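PDB 5MQ6: pyridine nucleotide-disulfide oxidoreductase-like protein from Myceliophthora thermophila, which catalyses the Baeyer-Villiger oxidation of ketones, polycyclic ones above all, using FAD and NADPH to insert one oxygen atom beside the carbonyl and yield esters or lactones. Local coordinates for residues R126-H131 / W250-T255; F245-W250 / I471-T476; E262-L267 / P286-Y291. One frame throughout, in Å; residues are numbered along the deposited sequence.

Contact 1. Residues R126-H131 / W250-T255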
loop_
_atom_site.group_PDB
_atom_site.type_symbol
_atom_site.label_atom_id
_atom_site.label_comp_id
_atom_site.label_asym_id
_atom_site.label_seq_id
_atom_site.Cartn_x
_atom_site.Cartn_y
_atom_site.Cartn_z
ATOM N N ARG A 126 -9.606 -9.295 6.320
ATOM C CA ARG A 126 -10.054 -9.587 7.684
ATOM C C ARG A 126 -9.563 -10.974 8.114
ATOM O O ARG A 126 -10.210 -11.653 8.906
ATOM C CB ARG A 126 -11.598 -9.489 7.754
ATOM C CG ARG A 126 -12.257 -8.334 6.997
ATOM C CD ARG A 126 -13.704 -8.243 7.424
ATOM N NE ARG A 126 -14.387 -7.268 6.578
ATOM C CZ ARG A 126 -15.602 -6.760 6.808
ATOM N NH1 ARG A 126 -16.303 -7.137 7.847
ATOM N NH2 ARG A 126 -16.148 -5.877 5.944
ATOM N N TYR A 127 -8.400 -11.371 7.596
ATOM C CA TYR A 127 -7.883 -12.714 7.802
ATOM C C TYR A 127 -7.491 -12.846 9.277
ATOM O O TYR A 127 -7.405 -11.842 9.967
ATOM C CB TYR A 127 -6.745 -12.993 6.826
ATOM C CG TYR A 127 -5.552 -12.077 6.945
ATOM C CD1 TYR A 127 -4.686 -12.194 8.034
ATOM C CD2 TYR A 127 -5.296 -11.089 5.998
ATOM C CE1 TYR A 127 -3.555 -11.404 8.168
ATOM C CE2 TYR A 127 -4.167 -10.292 6.127
ATOM C CZ TYR A 127 -3.307 -10.456 7.247
ATOM O OH TYR A 127 -2.214 -9.702 7.435
ATOM N N PRO A 128 -7.324 -14.088 9.796
ATOM C CA PRO A 128 -7.015 -14.288 11.228
ATOM C C PRO A 128 -5.642 -13.740 11.597
ATOM O O PRO A 128 -4.667 -13.955 10.877
ATOM C CB PRO A 128 -7.002 -15.839 11.372
ATOM C CG PRO A 128 -7.710 -16.321 10.127
ATOM C CD PRO A 128 -7.350 -15.356 9.060
ATOM N N GLY A 129 -5.576 -12.981 12.644
ATOM C CA GLY A 129 -4.312 -12.331 13.054
ATOM C C GLY A 129 -3.935 -10.955 12.478
ATOM O O GLY A 129 -2.919 -10.373 12.866
ATOM N N LEU A 130 -4.754 -10.414 11.592
ATOM C CA LEU A 130 -4.433 -9.161 10.955
ATOM C C LEU A 130 -4.298 -8.010 11.936
ATOM O O LEU A 130 -5.152 -7.769 12.756
ATOM C CB LEU A 130 -5.440 -8.830 9.882
ATOM C CG LEU A 130 -5.442 -7.406 9.250
ATOM C CD1 LEU A 130 -4.280 -7.263 8.308
ATOM C CD2 LEU A 130 -6.771 -7.223 8.483
ATOM N N HIS A 131 -3.182 -7.320 11.825
ATOM C CA HIS A 131 -2.914 -6.104 12.542
ATOM C C HIS A 131 -2.186 -5.105 11.638
ATOM O O HIS A 131 -1.478 -5.497 10.721
ATOM C CB HIS A 131 -1.969 -6.378 13.744
ATOM C CG HIS A 131 -2.608 -7.147 14.853
ATOM N ND1 HIS A 131 -2.898 -8.492 14.744
ATOM C CD2 HIS A 131 -3.053 -6.756 16.072
ATOM C CE1 HIS A 131 -3.454 -8.907 15.867
ATOM N NE2 HIS A 131 -3.562 -7.876 16.691
ATOM N N TRP A 250 -10.636 -13.698 2.632
ATOM C CA TRP A 250 -10.620 -14.877 3.499
ATOM C C TRP A 250 -11.965 -15.628 3.544
ATOM O O TRP A 250 -13.002 -15.032 3.752
ATOM C CB TRP A 250 -10.297 -14.509 4.881
ATOM C CG TRP A 250 -9.939 -15.710 5.773
ATOM C CD1 TRP A 250 -10.755 -16.340 6.648
ATOM C CD2 TRP A 250 -8.654 -16.354 5.885
ATOM N NE1 TRP A 250 -10.086 -17.322 7.295
ATOM C CE2 TRP A 250 -8.798 -17.375 6.841
ATOM C CE3 TRP A 250 -7.405 -16.154 5.261
ATOM C CZ2 TRP A 250 -7.732 -18.208 7.214
ATOM C CZ3 TRP A 250 -6.343 -16.934 5.625
ATOM C CH2 TRP A 250 -6.504 -17.976 6.591
ATOM N N ASN A 251 -11.889 -16.947 3.476
ATOM C CA ASN A 251 -13.083 -17.837 3.477
ATOM C C ASN A 251 -13.256 -18.544 4.811
ATOM O O ASN A 251 -12.742 -19.663 5.041
ATOM C CB ASN A 251 -13.009 -18.828 2.358
ATOM C CG ASN A 251 -14.325 -19.538 2.130
ATOM O OD1 ASN A 251 -15.197 -19.617 3.024
ATOM N ND2 ASN A 251 -14.487 -20.039 0.931
ATOM N N TYR A 252 -14.019 -17.874 5.666
ATOM C CA TYR A 252 -14.350 -18.360 6.959
ATOM C C TYR A 252 -15.286 -19.567 6.979
ATOM O O TYR A 252 -15.411 -20.235 8.048
ATOM C CB TYR A 252 -14.862 -17.238 7.833
ATOM C CG TYR A 252 -13.733 -16.363 8.429
ATOM C CD1 TYR A 252 -12.846 -16.892 9.359
ATOM C CD2 TYR A 252 -13.568 -15.032 8.058
ATOM C CE1 TYR A 252 -11.842 -16.131 9.913
ATOM C CE2 TYR A 252 -12.569 -14.243 8.617
ATOM C CZ TYR A 252 -11.698 -14.820 9.526
ATOM O OH TYR A 252 -10.716 -14.111 10.080
ATOM N N ASP A 253 -15.921 -19.865 5.838
ATOM C CA ASP A 253 -16.817 -21.022 5.756
ATOM C C ASP A 253 -15.921 -22.231 5.683
ATOM O O ASP A 253 -16.240 -23.215 6.265
ATOM C CB ASP A 253 -17.799 -20.989 4.556
ATOM C CG ASP A 253 -18.927 -19.919 4.714
ATOM O OD1 ASP A 253 -19.377 -19.523 5.845
ATOM O OD2 ASP A 253 -19.391 -19.438 3.662
ATOM N N VAL A 254 -14.782 -22.116 5.022
ATOM C CA VAL A 254 -13.803 -23.210 4.917
ATOM C C VAL A 254 -13.041 -23.414 6.228
ATOM O O VAL A 254 -12.722 -24.514 6.639
ATOM C CB VAL A 254 -12.831 -22.922 3.787
ATOM C CG1 VAL A 254 -11.676 -23.914 3.779
ATOM C CG2 VAL A 254 -13.567 -22.959 2.455
ATOM N N THR A 255 -12.793 -22.320 6.893
ATOM C CA THR A 255 -11.796 -22.237 7.900
ATOM C C THR A 255 -12.447 -22.451 9.286
ATOM O O THR A 255 -11.822 -22.990 10.260
ATOM C CB THR A 255 -11.176 -20.822 7.696
ATOM O OG1 THR A 255 -9.923 -20.939 6.999
ATOM C CG2 THR A 255 -11.075 -20.141 8.865
HETATM O O HOH W 1 -9.642 -11.026 3.949
#

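Contact 2. Residues F245-W250 / I471-T476. With NDP (NADPH dihydro-nicotinamide-adenine-dinucleotide phosphate), chain C.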
loop_
_atom_site.group_PDB
_atom_site.type_symbol
_atom_site.label_atom_id
_atom_site.label_comp_id
_atom_site.label_asym_id
_atom_site.label_seq_id
_atom_site.Cartn_x
_atom_site.Cartn_y
_atom_site.Cartn_z
ATOM N N PHE A 245 -8.365 -20.001 -1.404
ATOM C CA PHE A 245 -8.746 -18.646 -1.212
ATOM C C PHE A 245 -7.518 -17.791 -1.014
ATOM O O PHE A 245 -6.454 -18.316 -0.709
ATOM C CB PHE A 245 -9.761 -18.464 -0.061
ATOM C CG PHE A 245 -9.373 -19.086 1.228
ATOM C CD1 PHE A 245 -8.647 -18.374 2.168
ATOM C CD2 PHE A 245 -9.785 -20.383 1.527
ATOM C CE1 PHE A 245 -8.318 -18.951 3.374
ATOM C CE2 PHE A 245 -9.453 -20.961 2.704
ATOM C CZ PHE A 245 -8.720 -20.249 3.644
ATOM N N HIS A 246 -7.675 -16.487 -1.261
ATOM C CA HIS A 246 -6.583 -15.534 -1.079
ATOM C C HIS A 246 -6.785 -14.902 0.291
ATOM O O HIS A 246 -7.883 -14.794 0.789
ATOM C CB HIS A 246 -6.527 -14.546 -2.272
ATOM C CG HIS A 246 -5.260 -13.733 -2.379
ATOM N ND1 HIS A 246 -4.956 -12.723 -1.500
ATOM C CD2 HIS A 246 -4.302 -13.679 -3.339
ATOM C CE1 HIS A 246 -3.818 -12.143 -1.847
ATOM N NE2 HIS A 246 -3.408 -12.686 -2.977
ATOM N N THR A 247 -5.711 -14.564 0.972
ATOM C CA THR A 247 -5.812 -13.962 2.292
ATOM C C THR A 247 -6.615 -12.667 2.304
ATOM O O THR A 247 -7.233 -12.257 3.317
ATOM C CB THR A 247 -4.367 -13.666 2.810
ATOM O OG1 THR A 247 -3.606 -12.880 1.861
ATOM C CG2 THR A 247 -3.603 -14.979 2.972
ATOM N N ALA A 248 -6.528 -11.954 1.183
ATOM C CA ALA A 248 -7.257 -10.669 1.019
ATOM C C ALA A 248 -8.775 -10.908 0.776
ATOM O O ALA A 248 -9.579 -9.989 0.855
ATOM C CB ALA A 248 -6.634 -9.870 -0.095
ATOM N N ARG A 249 -9.151 -12.156 0.483
ATOM C CA ARG A 249 -10.590 -12.525 0.465
ATOM C C ARG A 249 -10.837 -13.821 1.302
ATOM O O ARG A 249 -11.226 -14.901 0.736
ATOM C CB ARG A 249 -11.057 -12.650 -0.990
ATOM C CG ARG A 249 -10.666 -11.491 -1.903
ATOM C CD ARG A 249 -11.602 -10.262 -1.751
ATOM N NE ARG A 249 -11.251 -9.176 -2.734
ATOM C CZ ARG A 249 -10.314 -8.249 -2.580
ATOM N NH1 ARG A 249 -9.562 -8.223 -1.519
ATOM N NH2 ARG A 249 -10.108 -7.315 -3.531
ATOM N N TRP A 250 -10.636 -13.698 2.632
ATOM C CA TRP A 250 -10.620 -14.877 3.499
ATOM C C TRP A 250 -11.965 -15.628 3.544
ATOM O O TRP A 250 -13.002 -15.032 3.752
ATOM C CB TRP A 250 -10.297 -14.509 4.881
ATOM C CG TRP A 250 -9.939 -15.710 5.773
ATOM C CD1 TRP A 250 -10.755 -16.340 6.648
ATOM C CD2 TRP A 250 -8.654 -16.354 5.885
ATOM N NE1 TRP A 250 -10.086 -17.322 7.295
ATOM C CE2 TRP A 250 -8.798 -17.375 6.841
ATOM C CE3 TRP A 250 -7.405 -16.154 5.261
ATOM C CZ2 TRP A 250 -7.732 -18.208 7.214
ATOM C CZ3 TRP A 250 -6.343 -16.934 5.625
ATOM C CH2 TRP A 250 -6.504 -17.976 6.591
ATOM N N ILE A 471 -6.618 -27.877 1.998
ATOM C CA ILE A 471 -7.070 -26.495 1.850
ATOM C C ILE A 471 -5.855 -25.691 1.447
ATOM O O ILE A 471 -4.825 -25.860 2.076
ATOM C CB ILE A 471 -7.588 -26.010 3.199
ATOM C CG1 ILE A 471 -8.883 -26.724 3.557
ATOM C CG2 ILE A 471 -7.766 -24.491 3.229
ATOM C CD1 ILE A 471 -9.278 -26.596 5.021
ATOM N N LEU A 472 -5.967 -24.822 0.431
ATOM C CA LEU A 472 -4.848 -23.976 -0.018
ATOM C C LEU A 472 -5.132 -22.487 0.199
ATOM O O LEU A 472 -6.157 -21.945 -0.258
ATOM C CB LEU A 472 -4.549 -24.227 -1.475
ATOM C CG LEU A 472 -3.407 -23.402 -2.116
ATOM C CD1 LEU A 472 -2.015 -23.709 -1.586
ATOM C CD2 LEU A 472 -3.378 -23.582 -3.609
ATOM N N VAL A 473 -4.217 -21.829 0.880
ATOM C CA VAL A 473 -4.281 -20.378 1.157
ATOM C C VAL A 473 -3.229 -19.653 0.345
ATOM O O VAL A 473 -2.091 -20.043 0.355
ATOM C CB VAL A 473 -3.979 -20.085 2.647
ATOM C CG1 VAL A 473 -4.201 -18.623 2.984
ATOM C CG2 VAL A 473 -4.860 -20.933 3.545
ATOM N N LEU A 474 -3.651 -18.621 -0.380
ATOM C CA LEU A 474 -2.819 -17.842 -1.275
ATOM C C LEU A 474 -2.570 -16.501 -0.580
ATOM O O LEU A 474 -3.454 -15.665 -0.388
ATOM C CB LEU A 474 -3.471 -17.645 -2.642
ATOM C CG LEU A 474 -3.825 -18.920 -3.455
ATOM C CD1 LEU A 474 -4.397 -18.560 -4.843
ATOM C CD2 LEU A 474 -2.653 -19.880 -3.616
ATOM N N SER A 475 -1.349 -16.371 -0.103
ATOM C CA SER A 475 -0.866 -15.179 0.557
ATOM C C SER A 475 0.234 -14.651 -0.365
ATOM O O SER A 475 1.401 -14.443 0.048
ATOM C CB SER A 475 -0.337 -15.602 1.911
ATOM O OG SER A 475 0.430 -14.619 2.405
ATOM N N THR A 476 -0.154 -14.471 -1.630
ATOM C CA THR A 476 0.748 -14.162 -2.700
ATOM C C THR A 476 0.667 -12.666 -3.094
ATOM O O THR A 476 1.283 -12.215 -4.080
ATOM C CB THR A 476 0.479 -15.085 -3.872
ATOM O OG1 THR A 476 -0.932 -15.250 -3.998
ATOM C CG2 THR A 476 1.088 -16.462 -3.559
HETATM P PA NDP C . 3.644 -9.934 -0.515
HETATM O O1A NDP C . 3.593 -9.564 -2.038
HETATM O O2A NDP C . 4.439 -9.145 0.495
HETATM O O5B NDP C . 3.998 -11.499 -0.439
HETATM C C5B NDP C . 3.602 -12.433 -1.424
HETATM C C4B NDP C . 4.399 -13.674 -1.076
HETATM O O4B NDP C . 4.115 -14.727 -2.035
HETATM C C3B NDP C . 5.906 -13.396 -1.099
HETATM O O3B NDP C . 6.499 -13.925 0.102
HETATM C C2B NDP C . 6.300 -14.095 -2.382
HETATM O O2B NDP C . 7.701 -14.491 -2.444
HETATM C C1B NDP C . 5.341 -15.264 -2.427
HETATM N N9A NDP C . 5.279 -15.833 -3.774
HETATM C C8A NDP C . 5.029 -15.192 -4.961
HETATM N N7A NDP C . 5.091 -16.051 -5.997
HETATM C C5A NDP C . 5.395 -17.243 -5.422
HETATM C C6A NDP C . 5.644 -18.581 -5.941
HETATM N N6A NDP C . 5.562 -18.762 -7.254
HETATM N N1A NDP C . 5.935 -19.556 -5.055
HETATM C C2A NDP C . 6.027 -19.358 -3.701
HETATM N N3A NDP C . 5.834 -18.158 -3.128
HETATM C C4A NDP C . 5.524 -17.105 -3.964
HETATM O O3 NDP C . 2.167 -9.942 0.087
HETATM P PN NDP C . 1.616 -9.802 1.630
HETATM O O1N NDP C . 0.066 -9.949 1.502
HETATM O O2N NDP C . 2.314 -10.767 2.562
HETATM O O5D NDP C . 2.001 -8.296 2.081
HETATM C C5D NDP C . 1.612 -7.192 1.195
HETATM C C4D NDP C . 1.721 -5.853 1.900
HETATM O O4D NDP C . 0.700 -5.723 2.914
HETATM C C3D NDP C . 2.995 -5.810 2.747
HETATM O O3D NDP C . 4.279 -5.788 2.015
HETATM C C2D NDP C . 2.657 -4.707 3.772
HETATM O O2D NDP C . 2.776 -3.374 3.176
HETATM C C1D NDP C . 1.237 -5.120 4.156
HETATM P P2B NDP C . 8.784 -13.463 -3.078
HETATM O O1X NDP C . 8.125 -12.955 -4.368
HETATM O O2X NDP C . 10.020 -14.252 -3.453
HETATM O O3X NDP C . 9.131 -12.448 -1.979
#

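Contact 3. Residues E262-L267 / P286-Y291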
loop_
_atom_site.group_PDB
_atom_site.type_symbol
_atom_site.label_atom_id
_atom_site.label_comp_id
_atom_site.label_asym_id
_atom_site.label_seq_id
_atom_site.Cartn_x
_atom_site.Cartn_y
_atom_site.Cartn_z
ATOM N N GLU A 262 -10.920 -16.137 16.044
ATOM C CA GLU A 262 -9.772 -16.832 15.413
ATOM C C GLU A 262 -9.714 -18.309 15.683
ATOM O O GLU A 262 -8.685 -18.980 15.339
ATOM C CB GLU A 262 -8.479 -16.276 15.953
ATOM C CG GLU A 262 -8.332 -14.765 15.985
ATOM C CD GLU A 262 -6.939 -14.385 16.444
ATOM O OE1 GLU A 262 -6.295 -15.151 17.214
ATOM O OE2 GLU A 262 -6.465 -13.332 16.004
ATOM N N ALA A 263 -10.744 -18.851 16.337
ATOM C CA ALA A 263 -10.791 -20.305 16.511
ATOM C C ALA A 263 -11.263 -20.934 15.206
ATOM O O ALA A 263 -12.441 -20.958 14.890
ATOM C CB ALA A 263 -11.611 -20.706 17.723
ATOM N N LEU A 264 -10.288 -21.398 14.441
ATOM C CA LEU A 264 -10.437 -21.990 13.135
ATOM C C LEU A 264 -10.726 -23.482 13.237
ATOM O O LEU A 264 -10.009 -24.334 12.659
ATOM C CB LEU A 264 -9.127 -21.788 12.362
ATOM C CG LEU A 264 -8.794 -20.431 11.711
ATOM C CD1 LEU A 264 -9.534 -19.236 12.268
ATOM C CD2 LEU A 264 -7.321 -20.193 11.625
ATOM N N ASN A 265 -11.799 -23.791 13.959
ATOM C CA ASN A 265 -12.212 -25.188 14.271
ATOM C C ASN A 265 -12.260 -26.082 13.047
ATOM O O ASN A 265 -11.853 -27.173 13.143
ATOM C CB ASN A 265 -13.557 -25.188 14.965
ATOM C CG ASN A 265 -14.599 -24.403 14.171
ATOM O OD1 ASN A 265 -15.078 -24.864 13.145
ATOM N ND2 ASN A 265 -14.887 -23.189 14.602
ATOM N N ARG A 266 -12.645 -25.594 11.867
ATOM C CA ARG A 266 -12.753 -26.444 10.680
ATOM C C ARG A 266 -11.528 -26.797 9.977
ATOM O O ARG A 266 -11.561 -27.557 8.979
ATOM C CB ARG A 266 -13.659 -25.827 9.639
ATOM C CG ARG A 266 -14.995 -25.491 10.217
ATOM C CD ARG A 266 -16.006 -25.146 9.154
ATOM N NE ARG A 266 -17.174 -24.568 9.836
ATOM C CZ ARG A 266 -18.021 -23.687 9.301
ATOM N NH1 ARG A 266 -17.857 -23.248 8.052
ATOM N NH2 ARG A 266 -19.049 -23.235 10.027
ATOM N N LEU A 267 -10.420 -26.255 10.436
ATOM C CA LEU A 267 -9.137 -26.796 9.988
ATOM C C LEU A 267 -8.697 -28.079 10.717
ATOM O O LEU A 267 -7.774 -28.773 10.245
ATOM C CB LEU A 267 -8.078 -25.723 10.150
ATOM C CG LEU A 267 -8.486 -24.410 9.469
ATOM C CD1 LEU A 267 -7.386 -23.398 9.740
ATOM C CD2 LEU A 267 -8.708 -24.651 7.993
ATOM N N PRO A 286 0.828 -18.345 12.353
ATOM C CA PRO A 286 0.576 -18.856 13.677
ATOM C C PRO A 286 -0.872 -19.304 13.998
ATOM O O PRO A 286 -1.113 -20.191 14.883
ATOM C CB PRO A 286 0.965 -17.681 14.573
ATOM C CG PRO A 286 2.062 -16.973 13.783
ATOM C CD PRO A 286 1.611 -17.088 12.367
ATOM N N LYS A 287 -1.820 -18.654 13.318
ATOM C CA LYS A 287 -3.209 -18.824 13.587
ATOM C C LYS A 287 -3.585 -20.086 12.903
ATOM O O LYS A 287 -4.391 -20.783 13.430
ATOM C CB LYS A 287 -4.059 -17.691 12.999
ATOM C CG LYS A 287 -3.693 -16.364 13.542
ATOM C CD LYS A 287 -3.904 -16.232 15.026
ATOM C CE LYS A 287 -3.432 -14.870 15.429
ATOM N NZ LYS A 287 -3.488 -14.701 16.884
ATOM N N LEU A 288 -3.013 -20.343 11.730
ATOM C CA LEU A 288 -3.219 -21.595 11.029
ATOM C C LEU A 288 -2.643 -22.793 11.780
ATOM O O LEU A 288 -3.312 -23.846 11.815
ATOM C CB LEU A 288 -2.698 -21.561 9.631
ATOM C CG LEU A 288 -3.437 -20.601 8.639
ATOM C CD1 LEU A 288 -2.749 -20.607 7.317
ATOM C CD2 LEU A 288 -4.920 -20.955 8.410
ATOM N N ALA A 289 -1.424 -22.632 12.333
ATOM C CA ALA A 289 -0.719 -23.689 13.083
ATOM C C ALA A 289 -1.499 -24.139 14.273
ATOM O O ALA A 289 -1.468 -25.281 14.613
ATOM C CB ALA A 289 0.654 -23.214 13.536
ATOM N N LYS A 290 -2.223 -23.255 14.908
ATOM C CA LYS A 290 -2.950 -23.671 16.044
ATOM C C LYS A 290 -4.112 -24.603 15.789
ATOM O O LYS A 290 -4.608 -25.239 16.735
ATOM C CB LYS A 290 -3.453 -22.493 16.772
ATOM C CG LYS A 290 -4.129 -22.885 18.045
ATOM C CD LYS A 290 -4.373 -21.716 18.934
ATOM C CE LYS A 290 -4.727 -22.329 20.263
ATOM N NZ LYS A 290 -5.386 -21.308 21.043
ATOM N N TYR A 291 -4.557 -24.693 14.556
ATOM C CA TYR A 291 -5.772 -25.462 14.238
ATOM C C TYR A 291 -5.590 -26.536 13.268
ATOM O O TYR A 291 -6.255 -27.544 13.381
ATOM C CB TYR A 291 -6.913 -24.524 13.774
ATOM C CG TYR A 291 -7.444 -23.840 14.981
ATOM C CD1 TYR A 291 -6.907 -22.626 15.422
ATOM C CD2 TYR A 291 -8.410 -24.440 15.745
ATOM C CE1 TYR A 291 -7.346 -22.024 16.567
ATOM C CE2 TYR A 291 -8.841 -23.834 16.893
ATOM C CZ TYR A 291 -8.302 -22.640 17.317
ATOM O OH TYR A 291 -8.770 -22.098 18.506
HETATM O O HOH W 2 -6.020 -19.314 15.151
#

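Contact 1. Residues R126-H131 / W250-T255
Pro-128 meets Trp-250 tip to tip, with Pro-128 CD over one face of the indole, 3.4 Å from the centroid of its six-membered ring and 14° off the ring normal, a well-centred CH-pi contact. Pro-128 CG lies 3.5 Å from Trp-250 CZ2, while Tyr-127 CB approaches Trp-250 CE3 at 3.6 Å. CG of Trp-250 is anti to the backbone N (chi1 -166°), and chi2 near -99° turns a face of the indole to Pro-128. The phenol of Tyr-127 leads away instead, toward helix 279-289, where its OH bonds Gln-283. Farther out, the ring of Tyr-252 has Trp-250 CD1 about 3.1 Å above its centre and Pro-128 CG near its CE1. The polar edge begins at the hydroxyl of Tyr-252, whose OH donates to Arg-126 O over 2.8 Å; the bond lies in the carbonyl plane, and the acceptor sits at the edge of the phenol, near its plane. A water accepts from both Arg-126 N and Trp-250 N, at 2.9 and 3.1 Å, tying the backbones together. Asn-251 caps helix 252-255, its OD1 accepting from Asp-253 N and Val-254 N. In the first segment, Tyr-127 to Leu-130 form a type II turn, with Gly-129 at left-handed backbone angles. This proline-on-tryptophan contact joins the loop after FAD-binding Trp-124 to the start of a helix beside the NADPH sheet; the side chain of Tyr-127, about 4 Å from the bound FAD (nearest atoms) and close to NADPH-binding Thr-280, is consistent with a place between the two nucleotide sites of a flavin monooxygenase.

Contact 2. Residues F245-W250 / I471-T476
A parallel pair of strands, 244-246 and 471-474, forms one margin of the five-stranded sheet of the Rossmann-type NADPH-binding region. Phe-245 pairs with Val-473 and His-246 with Leu-474. Phe-245 N donates to Leu-472 O, Leu-474 N to Phe-245 O (2.8 Å), and Thr-247 N to Leu-474 O. CG of His-246 is anti to the backbone N (chi1 -166°), and chi2 near -71° sets the imidazole with Leu-474 O 3.3 Å above its plane, toward its rim. In that plane, His-246 ND1 accepts from Ala-248 N at 3.2 Å, which fixes the turn of the ring; NE2 makes weak bonds to Gly-477 O and Gln-230 O. An alanine at His-246 would probably leave Ala-248 N without its acceptor and open a gap over Leu-474 O. On the opposite face of the sheet, Val-473 CG2 touches Phe-245 CZ, and Val-473 CG1 reaches Trp-250 CZ3 (3.8 Å). Thr-247 CG2 presses tightly on Ser-475 CB, at 3.5 Å. Just beyond the strand end, Ser-475 O approaches C4B of the NADPH at 3.3 Å. Strand 271-275 flanks 471-474 on its other side, while helix 279-289 covers Thr-247, Trp-250 and Ser-475, and helix 252-255 covers Phe-245 and Ile-471.

Contact 3. Residues E262-L267 / P286-Y291
Glu-262 opens the first segment with a salt bridge to Lys-287, OE1 to NZ at 2.9 Å. The ammonium meets OE1 on its syn side, 22° out of the carboxylate plane. Glu-262 is extended beyond CG, whereas the Lys-287 chain bends at chi2 (-62°), which places CD, and its CE also rests against the carboxylate. Next to this charged pair, a water donates to both Glu-262 O (2.7 Å) and Lys-287 O (2.8 Å), bridging the loop to the backbone of the helix. Ala-263 comes next, with its CB 3.3 Å from the hydroxyl oxygen of Tyr-291. The chain then passes over the phenol: Leu-264 N lies 3.5 Å above the centre of the Tyr-291 ring and Ala-263 C nearer the rim of the same face, while Lys-287 O stands at the ring edge, in plane. Leu-264 is the centre of an inverse gamma turn. Its CB packs on Tyr-291 CG at 3.7 Å, and its CD2 lies beside Lys-287 O and Leu-288 CD2. Leu-264 O takes the bond from Leu-267 N in the short 3-10 turn that follows, and also abuts Tyr-291 CB. Leu-267 closes the segment: its CD1 reaches Leu-288 CD2 at 3.7 Å, and its CB meets Tyr-291 CB at 4.0 Å. Nearby, Pro-128 touches both Leu-264 and Lys-287, and Trp-250 touches Leu-288. The loop leads into strand 271-275 and the helix ends before strand 294-299, so the contact packs the approach to a beta-alpha-beta unit onto the C-terminal end of its helix, the one that begins at the glycine-rich turn on NADPH in this Rossmann-type fold.

Contacts 1 and 2 are buried and share Trp-250, which turns its indole to Pro-128 in the first and reaches Val-473 in the second; contact 3 is only partly buried, about 10 Å from contact 1 and 14 Å from contact 2 between centres. Their chemistry follows their places. Contact 2 is held by the backbone bonds of a sheet beside NADPH, contact 1 by a proline on an aromatic face with one phenol bond and a water at its rim, and contact 3 by leucines and a tyrosine face edged with a salt bridge. Helix 279-289 is common ground: contact 3 uses its far end, while Tyr-127 and Thr-247 touch Thr-280 near its start.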